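Local coordinates for membrane lipoprotein family protein (PDB 4PEV) that probably captures adenosine as a BMP-family solute-binding lipoprotein serving an ABC transporter, at residues L96-M99 against E100-D104; A255-T258 against H259-M262; K299-D302 against V303-T307; I345-T349 against G350-E354. All coordinates share one frame; numbering follows the deposited sequence.

All four interactions are local, each uniting a helix end with the residues beside it, yet their chemistry follows their place in the fold. Interactions 1, 2 and 3 lie where chain enters helices 99-108, 258-271 and 301-313, whereas interaction 4 lies where helix 336-348 ends. Interaction 2 is buried and interaction 3 partly so; both touch the same adenosine, one with a backbone amide, the other with a lysine. Interaction 3 alone has a salt bridge between its own residues. Interaction 1, partly buried, joins its parts with backbone bonds, a valine pair and a water. Interaction 4 is a surface contact, in which a Schellman motif at a glycine and small apolar groups finish the helix.

Interaction 1: L96-M99 against E100-D104; sequences LAVM and ESVLD
V98 and V102 stand one helical turn apart and are joined first through the backbone, V102 N reaching V98 O at 3.1 Å almost straight down the line of the carbonyl. Alongside this bond the two side chains meet at a slant through single methyls, V98 CG2 and V102 CG2, 4.2 Å apart. The torsion of V98 (chi1 79°) tucks CG1 between the backbone N and the carbonyl carbon and leaves CG2 as the branch that faces the helix. V102 CG2 also flanks the carbonyl, 3.6 Å from V98 O.

The next bond follows the same pattern: L103 N donates to M99 O at 3.0 Å, tilted 21° from the carbonyl plane. One step before the V102 to V98 bond, a water accepts from S101 N at 2.7 Å and donates to A97 O at 3.0 Å, bridging the pair that would precede it in the i to i+4 series. What sets these residues up is the type I turn L96-M99, closed by M99 N on L96 O at 3.2 Å, which leads the chain into the helix.

The selenomethionine side chain of M99, bent at its end (chi3 -88°), reaches W122 and the adenosine-binding D60, a position consistent with the second shell of the ligand site. Outward along the helix, E100 and D104 both form salt bridges to R132. Helix 99-108 packs E100 and L103 against helix 123-132, while L103 also rests on strand 114-118, the neighbour of strand 54-59 in the parallel sheet.

Interaction 2: A255-T258 against H259-M262; sequences AGLT and HVGM. With ADN (adenosine), chain F.
H259 lays one face of its imidazole over the carbonyl oxygen of G256, with CE1 3.2 Å from G256 O. The ring is swung back over the turn because CG sits between the backbone N and the carbonyl carbon (chi1 72°). There ND1 accepts a hydrogen bond from A255 N at 3.1 Å, the donor lying 30° out of the ring plane, while the ring edge is turned to the adenosine O5'. F263 meets the ring edge-to-face, and NE2 has a weak bond to Q285. Were the imidazole cut back to an alanine here, A255 N would probably lose its acceptor and a gap open above G256 O.

A255 to T258 form a type II' beta turn between strand 248-254 and helix 258-271, a strand-to-helix junction that here lines the adenosine pocket, consistent with the periplasmic-binding-protein fold, whose ligand lies in a cleft between two lobes. G256 N donates to ADN O5' at 2.7 Å, and the positive phi of G256 (48°) suits a residue lacking a side chain; a beta carbon would run into the adenine N7. The amides beyond reach back three residues, H259 N to G256 O at 3.2 Å and V260 N to L257 O at 2.9 Å, both from above the carbonyl plane. L257 and V260 meet obliquely, CD1 to CG2 at 4.2 Å, and T258 OG1 is bound to R229 O, which ties the turn to the chain before helix 233-245.

Interaction 3: K299-D302 against V303-T307; sequences KRVD and VAVYT. With ADN (adenosine), chain F.
R300 and V303 meet at the start of helix 301-313, where R300 holds the N-cap position and is also the centre of an inverse gamma turn leading out of strand 293-299. The ionic part is a side-on pairing of R300 with D302: NE reaches OD1 at 3.1 Å and NH2 reaches OD2 at 2.9 Å. Both oxygens use their syn lone pairs and lie in the guanidinium plane, which fixes the rotation of that group. D302 CG sits between the backbone N and the carbonyl carbon (chi1 56°), bringing the carboxylate back beside the R300 side chain. D302 OD2 has a second salt bridge, to R79 of helix 69-84. With the carboxylate gone, as in an alanine here, the R300 guanidinium is likely to turn more freely and R79 to lose a charge partner. On the strand side K299 extends its amine to the ribose, NZ donating to ADN O2' at 3.1 Å and weakly to ADN O3', with D142 and E159 as its salt-bridge partners.

The methyl V303 CG2 packs over one face of the guanidinium, offset toward its rim; the apolar pair proper is V301 CG1 and V305 CG2, 4.4 Å apart.

Among the backbone bonds, A304 N donates to R300 O at 3.3 Å in the carbonyl plane, and V305 N to V301 O at 3.0 Å. Within the helix, V303 O receives T307 N at 2.8 Å and T307 OG1 at 2.9 Å from opposite faces of its plane.

Interaction 4: I345-T349 against G350-E354; sequences IAAET and GQLPE
G350 N donates to A347 O at 2.7 Å, approaching from above the carbonyl plane as the chain swings away from the last turn of helix 336-348. A second, weak bond runs from Q351 N to A346 O at 3.0 Å, so two successive carbonyls at the helix end each receive an amide from beyond it. The reversal is made with G350 at positive phi (62°), where a beta carbon would come too near T349 O.

Side chains close the turn on two sides. L352 CG lies anti to the backbone N (chi1 -177°), which carries CD2 over A347, 4.1 Å from A347 CB, while L352 CB rests at the same distance from A346 CB. W287 also touches both A346 and L352, and the loop leads on to helix 358-372. On the exposed side T349 and Q351 run alongside each other, T349 CG2 lying 3.5 Å from Q351 CG and next to the amide end of Q351. T349 OG1 donates a hydrogen bond to I345 O at 2.8 Å, from above the carbonyl plane. Paired amides reaching into the last turn, with a glycine of positive phi just after it, make this helix C-terminus a Schellman motif.

Interaction 1: L96-M99 against E100-D104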
loop_
_atom_site.group_PDB
_atom_site.type_symbol
_atom_site.label_atom_id
_atom_site.label_comp_id
_atom_site.label_asym_id
_atom_site.label_seq_id
_atom_site.Cartn_x
_atom_site.Cartn_y
_atom_site.Cartn_z
ATOM N N LEU C 96 1.304 -5.468 21.110
ATOM C CA LEU C 96 2.657 -5.598 20.544
ATOM C C LEU C 96 3.554 -6.415 21.473
ATOM O O LEU C 96 4.339 -7.239 21.023
ATOM C CB LEU C 96 3.314 -4.223 20.337
ATOM C CG LEU C 96 2.581 -3.126 19.547
ATOM C CD1 LEU C 96 3.072 -1.743 19.966
ATOM C CD2 LEU C 96 2.709 -3.308 18.039
ATOM N N ALA C 97 3.443 -6.176 22.773
ATOM C CA ALA C 97 4.200 -6.933 23.780
ATOM C C ALA C 97 4.206 -8.445 23.562
ATOM O O ALA C 97 5.214 -9.121 23.782
ATOM C CB ALA C 97 3.638 -6.635 25.165
ATOM N N VAL C 98 3.058 -8.971 23.150
ATOM C CA VAL C 98 2.816 -10.406 23.145
ATOM C C VAL C 98 3.169 -11.118 21.810
ATOM O O VAL C 98 3.092 -12.339 21.719
ATOM C CB VAL C 98 1.352 -10.656 23.567
ATOM C CG1 VAL C 98 0.402 -10.400 22.414
ATOM C CG2 VAL C 98 1.159 -12.059 24.122
HETATM N N MSE C 99 3.598 -10.373 20.795
HETATM C CA MSE C 99 3.828 -10.943 19.471
HETATM C C MSE C 99 4.791 -12.080 19.484
HETATM O O MSE C 99 4.540 -13.101 18.853
HETATM C CB MSE C 99 4.359 -9.873 18.527
HETATM C CG MSE C 99 3.241 -8.901 18.146
HETATM SE SE MSE C 99 3.746 -7.762 16.612
HETATM C CE MSE C 99 4.601 -6.318 17.648
ATOM N N GLU C 100 5.898 -11.924 20.212
ATOM C CA GLU C 100 6.959 -12.941 20.220
ATOM C C GLU C 100 6.509 -14.252 20.860
ATOM O O GLU C 100 6.803 -15.336 20.344
ATOM C CB GLU C 100 8.218 -12.437 20.933
ATOM C CG GLU C 100 9.453 -13.300 20.661
ATOM C CD GLU C 100 10.601 -13.046 21.631
ATOM O OE1 GLU C 100 11.515 -13.907 21.707
ATOM O OE2 GLU C 100 10.595 -11.991 22.311
ATOM N N SER C 101 5.813 -14.140 21.986
ATOM C CA SER C 101 5.307 -15.299 22.702
ATOM C C SER C 101 4.315 -16.109 21.885
ATOM O O SER C 101 4.304 -17.340 21.916
ATOM C CB SER C 101 4.619 -14.856 23.971
ATOM O OG SER C 101 4.173 -16.010 24.645
ATOM N N VAL C 102 3.473 -15.385 21.168
ATOM C CA VAL C 102 2.451 -15.954 20.298
ATOM C C VAL C 102 3.074 -16.652 19.079
ATOM O O VAL C 102 2.616 -17.730 18.630
ATOM C CB VAL C 102 1.471 -14.815 19.895
ATOM C CG1 VAL C 102 0.853 -15.017 18.526
ATOM C CG2 VAL C 102 0.407 -14.673 20.958
ATOM N N LEU C 103 4.112 -16.026 18.533
ATOM C CA LEU C 103 4.825 -16.594 17.397
ATOM C C LEU C 103 5.601 -17.837 17.821
ATOM O O LEU C 103 5.678 -18.816 17.085
ATOM C CB LEU C 103 5.760 -15.546 16.805
ATOM C CG LEU C 103 6.609 -15.963 15.606
ATOM C CD1 LEU C 103 5.761 -16.622 14.535
ATOM C CD2 LEU C 103 7.328 -14.752 15.064
ATOM N N ASP C 104 6.148 -17.789 19.030
ATOM C CA ASP C 104 6.912 -18.898 19.607
ATOM C C ASP C 104 6.022 -20.118 19.882
ATOM O O ASP C 104 6.389 -21.241 19.565
ATOM C CB ASP C 104 7.630 -18.414 20.889
ATOM C CG ASP C 104 8.690 -19.387 21.380
ATOM O OD1 ASP C 104 8.347 -20.275 22.195
ATOM O OD2 ASP C 104 9.868 -19.262 20.965
HETATM O O HOH W 1 5.981 -12.002 23.696
#

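Interaction 2: A255-T258 against H259-M262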
loop_
_atom_site.group_PDB
_atom_site.type_symbol
_atom_site.label_atom_id
_atom_site.label_comp_id
_atom_site.label_asym_id
_atom_site.label_seq_id
_atom_site.Cartn_x
_atom_site.Cartn_y
_atom_site.Cartn_z
ATOM N N ALA C 255 -2.054 4.294 5.107
ATOM C CA ALA C 255 -2.228 4.050 6.536
ATOM C C ALA C 255 -3.178 2.896 6.894
ATOM O O ALA C 255 -3.788 2.907 7.966
ATOM C CB ALA C 255 -2.703 5.337 7.189
ATOM N N GLY C 256 -3.291 1.891 6.032
ATOM C CA GLY C 256 -4.258 0.810 6.255
ATOM C C GLY C 256 -5.662 1.310 6.612
ATOM O O GLY C 256 -6.218 2.209 5.968
ATOM N N LEU C 257 -6.223 0.745 7.668
ATOM C CA LEU C 257 -7.561 1.097 8.093
ATOM C C LEU C 257 -7.660 2.584 8.420
ATOM O O LEU C 257 -8.714 3.201 8.216
ATOM C CB LEU C 257 -7.956 0.263 9.329
ATOM C CG LEU C 257 -9.310 0.590 9.981
ATOM C CD1 LEU C 257 -10.455 0.491 8.975
ATOM C CD2 LEU C 257 -9.576 -0.293 11.181
ATOM N N THR C 258 -6.574 3.144 8.948
ATOM C CA THR C 258 -6.568 4.530 9.379
ATOM C C THR C 258 -7.070 5.455 8.287
ATOM O O THR C 258 -7.847 6.359 8.555
ATOM C CB THR C 258 -5.164 5.008 9.830
ATOM O OG1 THR C 258 -4.622 4.103 10.800
ATOM C CG2 THR C 258 -5.228 6.409 10.442
ATOM N N HIS C 259 -6.657 5.232 7.048
ATOM C CA HIS C 259 -7.048 6.174 5.993
ATOM C C HIS C 259 -8.427 5.919 5.417
ATOM O O HIS C 259 -8.774 6.529 4.421
ATOM C CB HIS C 259 -5.997 6.299 4.887
ATOM C CG HIS C 259 -5.898 5.118 3.986
ATOM N ND1 HIS C 259 -4.973 4.126 4.179
ATOM C CD2 HIS C 259 -6.564 4.793 2.855
ATOM C CE1 HIS C 259 -5.076 3.230 3.214
ATOM N NE2 HIS C 259 -6.036 3.608 2.397
ATOM N N VAL C 260 -9.218 5.031 6.020
ATOM C CA VAL C 260 -10.634 5.005 5.690
ATOM C C VAL C 260 -11.258 6.270 6.259
ATOM O O VAL C 260 -12.146 6.845 5.651
ATOM C CB VAL C 260 -11.359 3.757 6.204
ATOM C CG1 VAL C 260 -12.877 3.942 6.133
ATOM C CG2 VAL C 260 -10.931 2.545 5.387
ATOM N N GLY C 261 -10.779 6.720 7.414
ATOM C CA GLY C 261 -11.179 8.019 7.946
ATOM C C GLY C 261 -10.810 9.124 6.983
ATOM O O GLY C 261 -11.574 10.055 6.765
HETATM N N MSE C 262 -9.630 9.030 6.398
HETATM C CA MSE C 262 -9.235 9.998 5.393
HETATM C C MSE C 262 -10.278 10.081 4.305
HETATM O O MSE C 262 -10.701 11.167 3.943
HETATM C CB MSE C 262 -7.891 9.575 4.819
HETATM C CG MSE C 262 -7.287 10.630 3.917
HETATM SE SE MSE C 262 -5.937 9.751 2.787
HETATM C CE MSE C 262 -7.100 8.836 1.473
HETATM O "O5'" ADN F . -1.883 0.990 3.870
HETATM C "C5'" ADN F . -0.599 1.476 3.436
HETATM C "C4'" ADN F . 0.601 0.607 3.825
HETATM O "O4'" ADN F . 0.796 0.563 5.241
HETATM C "C3'" ADN F . 0.561 -0.861 3.411
HETATM O "O3'" ADN F . 0.917 -1.048 2.037
HETATM C "C2'" ADN F . 1.544 -1.496 4.389
HETATM O "O2'" ADN F . 2.912 -1.367 3.980
HETATM C "C1'" ADN F . 1.320 -0.698 5.647
HETATM N N9 ADN F . 0.328 -1.350 6.524
HETATM C C8 ADN F . -1.020 -1.312 6.413
HETATM N N7 ADN F . -1.618 -2.017 7.410
HETATM C C5 ADN F . -0.622 -2.507 8.179
HETATM C C6 ADN F . -0.513 -3.342 9.394
HETATM N N6 ADN F . -1.627 -3.802 9.994
HETATM N N1 ADN F . 0.724 -3.635 9.869
HETATM C C2 ADN F . 1.851 -3.193 9.272
HETATM N N3 ADN F . 1.829 -2.435 8.168
HETATM C C4 ADN F . 0.654 -2.071 7.587
#

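Interaction 3: K299-D302 against V303-T307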
loop_
_atom_site.group_PDB
_atom_site.type_symbol
_atom_site.label_atom_id
_atom_site.label_comp_id
_atom_site.label_asym_id
_atom_site.label_seq_id
_atom_site.Cartn_x
_atom_site.Cartn_y
_atom_site.Cartn_z
ATOM N N LYS C 299 -0.821 -3.128 -4.300
ATOM C CA LYS C 299 0.253 -3.923 -3.737
ATOM C C LYS C 299 -0.288 -5.331 -3.638
ATOM O O LYS C 299 -1.255 -5.574 -2.909
ATOM C CB LYS C 299 0.642 -3.384 -2.369
ATOM C CG LYS C 299 1.814 -4.114 -1.744
ATOM C CD LYS C 299 2.791 -3.179 -1.018
ATOM C CE LYS C 299 2.583 -3.157 0.482
ATOM N NZ LYS C 299 3.634 -2.356 1.174
ATOM N N ARG C 300 0.309 -6.252 -4.390
ATOM C CA ARG C 300 -0.233 -7.601 -4.514
ATOM C C ARG C 300 0.216 -8.523 -3.386
ATOM O O ARG C 300 0.859 -9.550 -3.614
ATOM C CB ARG C 300 0.117 -8.185 -5.876
ATOM C CG ARG C 300 -0.356 -7.335 -7.052
ATOM C CD ARG C 300 -1.831 -6.955 -6.940
ATOM N NE ARG C 300 -2.675 -8.138 -6.815
ATOM C CZ ARG C 300 -3.156 -8.831 -7.839
ATOM N NH1 ARG C 300 -2.905 -8.459 -9.077
ATOM N NH2 ARG C 300 -3.902 -9.897 -7.630
ATOM N N VAL C 301 -0.188 -8.157 -2.171
ATOM C CA VAL C 301 0.056 -8.964 -0.982
ATOM C C VAL C 301 -0.603 -10.346 -1.095
ATOM O O VAL C 301 -0.106 -11.340 -0.553
ATOM C CB VAL C 301 -0.480 -8.246 0.274
ATOM C CG1 VAL C 301 -0.347 -9.121 1.518
ATOM C CG2 VAL C 301 0.259 -6.940 0.486
ATOM N N ASP C 302 -1.734 -10.389 -1.792
ATOM C CA ASP C 302 -2.470 -11.626 -2.020
ATOM C C ASP C 302 -1.653 -12.620 -2.812
ATOM O O ASP C 302 -1.702 -13.816 -2.534
ATOM C CB ASP C 302 -3.801 -11.345 -2.715
ATOM C CG ASP C 302 -3.648 -10.577 -4.019
ATOM O OD1 ASP C 302 -2.859 -9.597 -4.095
ATOM O OD2 ASP C 302 -4.347 -10.958 -4.977
ATOM N N VAL C 303 -0.873 -12.124 -3.767
ATOM C CA VAL C 303 -0.033 -12.991 -4.576
ATOM C C VAL C 303 1.142 -13.478 -3.744
ATOM O O VAL C 303 1.504 -14.640 -3.825
ATOM C CB VAL C 303 0.433 -12.295 -5.874
ATOM C CG1 VAL C 303 1.425 -13.152 -6.635
ATOM C CG2 VAL C 303 -0.770 -11.983 -6.750
ATOM N N ALA C 304 1.732 -12.612 -2.933
ATOM C CA ALA C 304 2.781 -13.056 -1.999
ATOM C C ALA C 304 2.283 -14.248 -1.195
ATOM O O ALA C 304 2.839 -15.342 -1.305
ATOM C CB ALA C 304 3.194 -11.932 -1.055
ATOM N N VAL C 305 1.213 -14.028 -0.427
ATOM C CA VAL C 305 0.652 -15.045 0.465
ATOM C C VAL C 305 0.314 -16.309 -0.298
ATOM O O VAL C 305 0.628 -17.408 0.158
ATOM C CB VAL C 305 -0.638 -14.557 1.165
ATOM C CG1 VAL C 305 -1.363 -15.700 1.870
ATOM C CG2 VAL C 305 -0.330 -13.457 2.162
ATOM N N TYR C 306 -0.335 -16.147 -1.449
ATOM C CA TYR C 306 -0.738 -17.287 -2.278
ATOM C C TYR C 306 0.472 -18.064 -2.850
ATOM O O TYR C 306 0.467 -19.294 -2.884
ATOM C CB TYR C 306 -1.656 -16.825 -3.427
ATOM C CG TYR C 306 -2.084 -17.972 -4.305
ATOM C CD1 TYR C 306 -3.164 -18.749 -3.954
ATOM C CD2 TYR C 306 -1.371 -18.314 -5.448
ATOM C CE1 TYR C 306 -3.550 -19.824 -4.728
ATOM C CE2 TYR C 306 -1.744 -19.389 -6.220
ATOM C CZ TYR C 306 -2.838 -20.136 -5.852
ATOM O OH TYR C 306 -3.253 -21.214 -6.592
ATOM N N THR C 307 1.494 -17.343 -3.304
ATOM C CA THR C 307 2.713 -17.954 -3.804
ATOM C C THR C 307 3.433 -18.705 -2.690
ATOM O O THR C 307 3.810 -19.852 -2.853
ATOM C CB THR C 307 3.631 -16.879 -4.428
ATOM O OG1 THR C 307 3.012 -16.387 -5.628
ATOM C CG2 THR C 307 5.008 -17.433 -4.760
HETATM O "O5'" ADN F . -1.883 0.990 3.870
HETATM C "C5'" ADN F . -0.599 1.476 3.436
HETATM C "C4'" ADN F . 0.601 0.607 3.825
HETATM O "O4'" ADN F . 0.796 0.563 5.241
HETATM C "C3'" ADN F . 0.561 -0.861 3.411
HETATM O "O3'" ADN F . 0.917 -1.048 2.037
HETATM C "C2'" ADN F . 1.544 -1.496 4.389
HETATM O "O2'" ADN F . 2.912 -1.367 3.980
HETATM C "C1'" ADN F . 1.320 -0.698 5.647
HETATM N N9 ADN F . 0.328 -1.350 6.524
HETATM C C8 ADN F . -1.020 -1.312 6.413
HETATM N N7 ADN F . -1.618 -2.017 7.410
HETATM C C5 ADN F . -0.622 -2.507 8.179
HETATM C C6 ADN F . -0.513 -3.342 9.394
HETATM N N6 ADN F . -1.627 -3.802 9.994
HETATM N N1 ADN F . 0.724 -3.635 9.869
HETATM C C2 ADN F . 1.851 -3.193 9.272
HETATM N N3 ADN F . 1.829 -2.435 8.168
HETATM C C4 ADN F . 0.654 -2.071 7.587
#

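Interaction 4: I345-T349 against G350-E354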
loop_
_atom_site.group_PDB
_atom_site.type_symbol
_atom_site.label_atom_id
_atom_site.label_comp_id
_atom_site.label_asym_id
_atom_site.label_seq_id
_atom_site.Cartn_x
_atom_site.Cartn_y
_atom_site.Cartn_z
ATOM N N ILE C 345 -16.348 -8.003 -5.364
ATOM C CA ILE C 345 -16.145 -8.489 -4.002
ATOM C C ILE C 345 -17.028 -7.762 -2.968
ATOM O O ILE C 345 -17.732 -8.407 -2.196
ATOM C CB ILE C 345 -14.658 -8.381 -3.597
ATOM C CG1 ILE C 345 -13.870 -9.494 -4.266
ATOM C CG2 ILE C 345 -14.478 -8.464 -2.085
ATOM C CD1 ILE C 345 -12.380 -9.251 -4.289
ATOM N N ALA C 346 -16.977 -6.431 -2.953
ATOM C CA ALA C 346 -17.725 -5.627 -1.976
ATOM C C ALA C 346 -19.226 -5.688 -2.241
ATOM O O ALA C 346 -20.028 -5.567 -1.319
ATOM C CB ALA C 346 -17.249 -4.177 -1.978
ATOM N N ALA C 347 -19.607 -5.867 -3.499
ATOM C CA ALA C 347 -21.009 -6.094 -3.824
ATOM C C ALA C 347 -21.448 -7.373 -3.137
ATOM O O ALA C 347 -22.260 -7.335 -2.216
ATOM C CB ALA C 347 -21.224 -6.179 -5.331
ATOM N N GLU C 348 -20.870 -8.500 -3.538
ATOM C CA GLU C 348 -21.231 -9.780 -2.926
ATOM C C GLU C 348 -20.862 -9.917 -1.428
ATOM O O GLU C 348 -21.275 -10.880 -0.780
ATOM C CB GLU C 348 -20.770 -10.984 -3.787
ATOM C CG GLU C 348 -19.284 -11.135 -4.108
ATOM C CD GLU C 348 -19.020 -11.927 -5.397
ATOM O OE1 GLU C 348 -19.865 -11.881 -6.323
ATOM O OE2 GLU C 348 -17.958 -12.592 -5.490
ATOM N N THR C 349 -20.137 -8.946 -0.876
ATOM C CA THR C 349 -19.942 -8.833 0.580
ATOM C C THR C 349 -21.011 -7.974 1.269
ATOM O O THR C 349 -21.048 -7.880 2.492
ATOM C CB THR C 349 -18.569 -8.219 0.889
ATOM O OG1 THR C 349 -17.553 -9.125 0.464
ATOM C CG2 THR C 349 -18.388 -7.970 2.365
ATOM N N GLY C 350 -21.863 -7.325 0.485
ATOM C CA GLY C 350 -22.808 -6.361 1.028
ATOM C C GLY C 350 -22.198 -5.137 1.709
ATOM O O GLY C 350 -22.885 -4.448 2.460
ATOM N N GLN C 351 -20.926 -4.841 1.459
ATOM C CA GLN C 351 -20.355 -3.592 1.979
ATOM C C GLN C 351 -20.046 -2.536 0.882
ATOM O O GLN C 351 -19.285 -1.600 1.103
ATOM C CB GLN C 351 -19.158 -3.881 2.898
ATOM C CG GLN C 351 -17.935 -4.455 2.220
ATOM C CD GLN C 351 -16.782 -4.676 3.194
ATOM O OE1 GLN C 351 -16.563 -3.888 4.123
ATOM N NE2 GLN C 351 -16.023 -5.736 2.970
ATOM N N LEU C 352 -20.686 -2.682 -0.277
ATOM C CA LEU C 352 -20.665 -1.671 -1.312
ATOM C C LEU C 352 -21.794 -0.685 -1.035
ATOM O O LEU C 352 -22.892 -1.107 -0.687
ATOM C CB LEU C 352 -20.895 -2.322 -2.667
ATOM C CG LEU C 352 -20.835 -1.405 -3.896
ATOM C CD1 LEU C 352 -19.413 -0.952 -4.226
ATOM C CD2 LEU C 352 -21.433 -2.141 -5.076
ATOM N N PRO C 353 -21.549 0.628 -1.201
ATOM C CA PRO C 353 -22.607 1.586 -0.866
ATOM C C PRO C 353 -23.896 1.441 -1.673
ATOM O O PRO C 353 -23.903 0.871 -2.774
ATOM C CB PRO C 353 -21.957 2.947 -1.143
ATOM C CG PRO C 353 -20.498 2.699 -0.972
ATOM C CD PRO C 353 -20.283 1.314 -1.516
ATOM N N GLU C 354 -24.971 1.980 -1.108
ATOM C CA GLU C 354 -26.296 1.892 -1.697
ATOM C C GLU C 354 -26.315 2.468 -3.108
ATOM O O GLU C 354 -25.536 3.360 -3.435
ATOM C CB GLU C 354 -27.298 2.636 -0.813
ATOM C CG GLU C 354 -28.755 2.255 -1.038
ATOM C CD GLU C 354 -29.687 2.902 -0.018
ATOM O OE1 GLU C 354 -30.646 3.593 -0.436
ATOM O OE2 GLU C 354 -29.447 2.737 1.204
#